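Local coordinates for protein nitroreductase (Desulfitobacterium hafniense, PDB 3PXV) that binds flavin mononucleotide and, as a member of the nitroreductase family, probably acts as an FMN-dependent oxidoreductase, at residues C95-P100 and V166-A171. Residues are numbered along the deposited sequence; the frame is centred on the assembly and turned at random.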
ATOM      1  N   CYS B  95     -10.657  18.635   2.000  1.00 51.54           N
ATOM      2  CA  CYS B  95     -10.935  17.631   0.969  1.00 51.21           C
ATOM      3  C   CYS B  95     -10.246  16.327   1.287  1.00 47.70           C
ATOM      4  O   CYS B  95      -9.344  16.270   2.108  1.00 46.04           O
ATOM      5  CB  CYS B  95     -10.482  18.091  -0.417  1.00 55.51           C
ATOM      6  SG  CYS B  95      -8.729  18.067  -0.612  1.00 59.76           S
HETATM    7  N   MSE B  96     -10.672  15.274   0.615  1.00 46.66           N
HETATM    8  CA  MSE B  96     -10.100  13.961   0.836  1.00 46.79           C
HETATM    9  C   MSE B  96     -10.359  13.089  -0.364  1.00 45.60           C
HETATM   10  O   MSE B  96     -11.242  13.348  -1.159  1.00 44.63           O
HETATM   11  CB  MSE B  96     -10.714  13.282   2.090  1.00 47.97           C
HETATM   12  CG  MSE B  96     -12.205  12.953   1.996  1.00 44.59           C
HETATM   13 SE   MSE B  96     -12.845  12.075   3.580  0.75 37.95          SE
HETATM   14  CE  MSE B  96     -14.736  12.022   3.133  1.00 50.28           C
ATOM     15  N   ILE B  97      -9.554  12.057  -0.490  1.00 44.53           N
ATOM     16  CA  ILE B  97      -9.771  11.077  -1.517  1.00 43.09           C
ATOM     17  C   ILE B  97     -10.251   9.851  -0.794  1.00 42.47           C
ATOM     18  O   ILE B  97      -9.580   9.373   0.128  1.00 43.65           O
ATOM     19  CB  ILE B  97      -8.516  10.785  -2.291  1.00 41.25           C
ATOM     20  CG1 ILE B  97      -8.200  11.999  -3.173  1.00 42.43           C
ATOM     21  CG2 ILE B  97      -8.711   9.522  -3.110  1.00 41.16           C
ATOM     22  CD1 ILE B  97      -6.910  11.887  -3.973  1.00 39.87           C
ATOM     23  N   VAL B  98     -11.439   9.391  -1.171  1.00 42.33           N
ATOM     24  CA  VAL B  98     -12.047   8.181  -0.618  1.00 40.44           C
ATOM     25  C   VAL B  98     -11.800   7.051  -1.592  1.00 39.93           C
ATOM     26  O   VAL B  98     -12.042   7.220  -2.779  1.00 41.08           O
ATOM     27  CB  VAL B  98     -13.565   8.377  -0.399  1.00 41.24           C
ATOM     28  CG1 VAL B  98     -14.214   7.092   0.124  1.00 34.50           C
ATOM     29  CG2 VAL B  98     -13.788   9.571   0.589  1.00 39.71           C
ATOM     30  N   VAL B  99     -11.290   5.915  -1.094  1.00 41.19           N
ATOM     31  CA  VAL B  99     -10.989   4.745  -1.916  1.00 40.36           C
ATOM     32  C   VAL B  99     -11.881   3.571  -1.545  1.00 41.50           C
ATOM     33  O   VAL B  99     -11.610   2.844  -0.598  1.00 44.16           O
ATOM     34  CB  VAL B  99      -9.513   4.311  -1.828  1.00 41.05           C
ATOM     35  CG1 VAL B  99      -9.243   3.193  -2.830  1.00 34.14           C
ATOM     36  CG2 VAL B  99      -8.612   5.454  -2.128  1.00 38.21           C
ATOM     37  N   PRO B 100     -13.005   3.423  -2.250  1.00 43.46           N
ATOM     38  CA  PRO B 100     -13.849   2.275  -1.982  1.00 44.64           C
ATOM     39  C   PRO B 100     -13.262   1.029  -2.649  1.00 44.52           C
ATOM     40  O   PRO B 100     -12.469   1.131  -3.579  1.00 42.95           O
ATOM     41  CB  PRO B 100     -15.172   2.669  -2.650  1.00 45.52           C
ATOM     42  CG  PRO B 100     -14.743   3.484  -3.794  1.00 41.84           C
ATOM     43  CD  PRO B 100     -13.623   4.320  -3.240  1.00 41.83           C
ATOM     44  N   VAL B 166      -7.620   9.277   2.199  1.00 41.91           N
ATOM     45  CA  VAL B 166      -6.453  10.106   2.465  1.00 41.88           C
ATOM     46  C   VAL B 166      -6.928  11.526   2.509  1.00 42.49           C
ATOM     47  O   VAL B 166      -7.455  12.002   1.526  1.00 44.83           O
ATOM     48  CB  VAL B 166      -5.382  10.019   1.382  1.00 42.73           C
ATOM     49  CG1 VAL B 166      -4.180  10.861   1.823  1.00 39.12           C
ATOM     50  CG2 VAL B 166      -4.979   8.555   1.128  1.00 36.75           C
ATOM     51  N   LEU B 167      -6.725  12.209   3.634  1.00 43.18           N
ATOM     52  CA  LEU B 167      -7.153  13.599   3.769  1.00 43.37           C
ATOM     53  C   LEU B 167      -6.057  14.476   3.173  1.00 44.69           C
ATOM     54  O   LEU B 167      -4.872  14.125   3.279  1.00 44.24           O
ATOM     55  CB  LEU B 167      -7.415  13.972   5.224  1.00 42.69           C
ATOM     56  CG  LEU B 167      -8.262  12.997   6.046  1.00 44.08           C
ATOM     57  CD1 LEU B 167      -8.264  13.436   7.501  1.00 41.76           C
ATOM     58  CD2 LEU B 167      -9.699  12.896   5.474  1.00 41.99           C
ATOM     59  N   LEU B 168      -6.449  15.604   2.569  1.00 43.66           N
ATOM     60  CA  LEU B 168      -5.513  16.473   1.900  1.00 45.26           C
ATOM     61  C   LEU B 168      -5.746  17.945   2.204  1.00 48.18           C
ATOM     62  O   LEU B 168      -6.880  18.392   2.326  1.00 48.29           O
ATOM     63  CB  LEU B 168      -5.617  16.274   0.391  1.00 45.21           C
ATOM     64  CG  LEU B 168      -5.458  14.865  -0.213  1.00 42.58           C
ATOM     65  CD1 LEU B 168      -5.742  14.906  -1.687  1.00 43.06           C
ATOM     66  CD2 LEU B 168      -4.087  14.241   0.063  1.00 36.67           C
ATOM     67  N   GLY B 169      -4.656  18.699   2.305  1.00 48.01           N
ATOM     68  CA  GLY B 169      -4.730  20.141   2.510  1.00 48.33           C
ATOM     69  C   GLY B 169      -3.362  20.722   2.777  1.00 48.05           C
ATOM     70  O   GLY B 169      -2.361  20.135   2.403  1.00 48.63           O
ATOM     71  N   HIS B 170      -3.334  21.900   3.383  1.00 50.55           N
ATOM     72  CA  HIS B 170      -2.094  22.543   3.797  1.00 52.06           C
ATOM     73  C   HIS B 170      -1.997  22.445   5.312  1.00 50.56           C
ATOM     74  O   HIS B 170      -2.995  22.659   6.009  1.00 50.76           O
ATOM     75  CB  HIS B 170      -2.051  23.998   3.344  1.00 52.39           C
ATOM     76  CG  HIS B 170      -1.896  24.145   1.870  1.00 59.35           C
ATOM     77  ND1 HIS B 170      -0.677  23.990   1.238  1.00 64.57           N
ATOM     78  CD2 HIS B 170      -2.799  24.406   0.897  1.00 60.37           C
ATOM     79  CE1 HIS B 170      -0.842  24.155  -0.064  1.00 66.37           C
ATOM     80  NE2 HIS B 170      -2.121  24.404  -0.298  1.00 61.14           N
ATOM     81  N   ALA B 171      -0.814  22.095   5.816  1.00 49.18           N
ATOM     82  CA  ALA B 171      -0.609  21.960   7.273  1.00 48.93           C
ATOM     83  C   ALA B 171      -0.690  23.298   7.993  1.00 50.63           C
ATOM     84  O   ALA B 171      -0.072  24.276   7.579  1.00 50.35           O
ATOM     85  CB  ALA B 171       0.756  21.293   7.593  1.00 44.04           C
TER
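The two central strands of the antiparallel sheet in this nitroreductase fold, 95-101 and 161-169, meet here through I97 and V166, a hydrogen-bonded pair. I97 N reaches V166 O at 2.9 Å, nearly straight at 170°, and V166 N returns a bond to I97 O at 2.9 Å. Further along, L168 N donates to C95 O at 3.0 Å. Between these bonds M96 and L167 form a non-hydrogen-bonded pair whose backbones draw close, and M96 CA makes a CA-H...O contact with V166 O at 3.4 Å. Beta-branched I97 and V166 suit the extended backbone, and their apolar branches pack against I120 of helix 106-126. On that face I97 CD1 meets L168 CD1 at 4.0 Å, the two side chains crossing at a slant, while the compact C95 sets SG 3.7 Å from L168 CB. The other face carries M96, an unbranched selenomethionine, and the branched L167, lying side by side and pointing the same way. L167 comes near Y91, an FMN-binding residue, so this face lies toward the flavin. M96 CG sits between N and the carbonyl carbon (chi1 65°), and the chain beyond is extended. L167 CD2 touches M96 CB at 3.6 Å and SE at 3.8 Å.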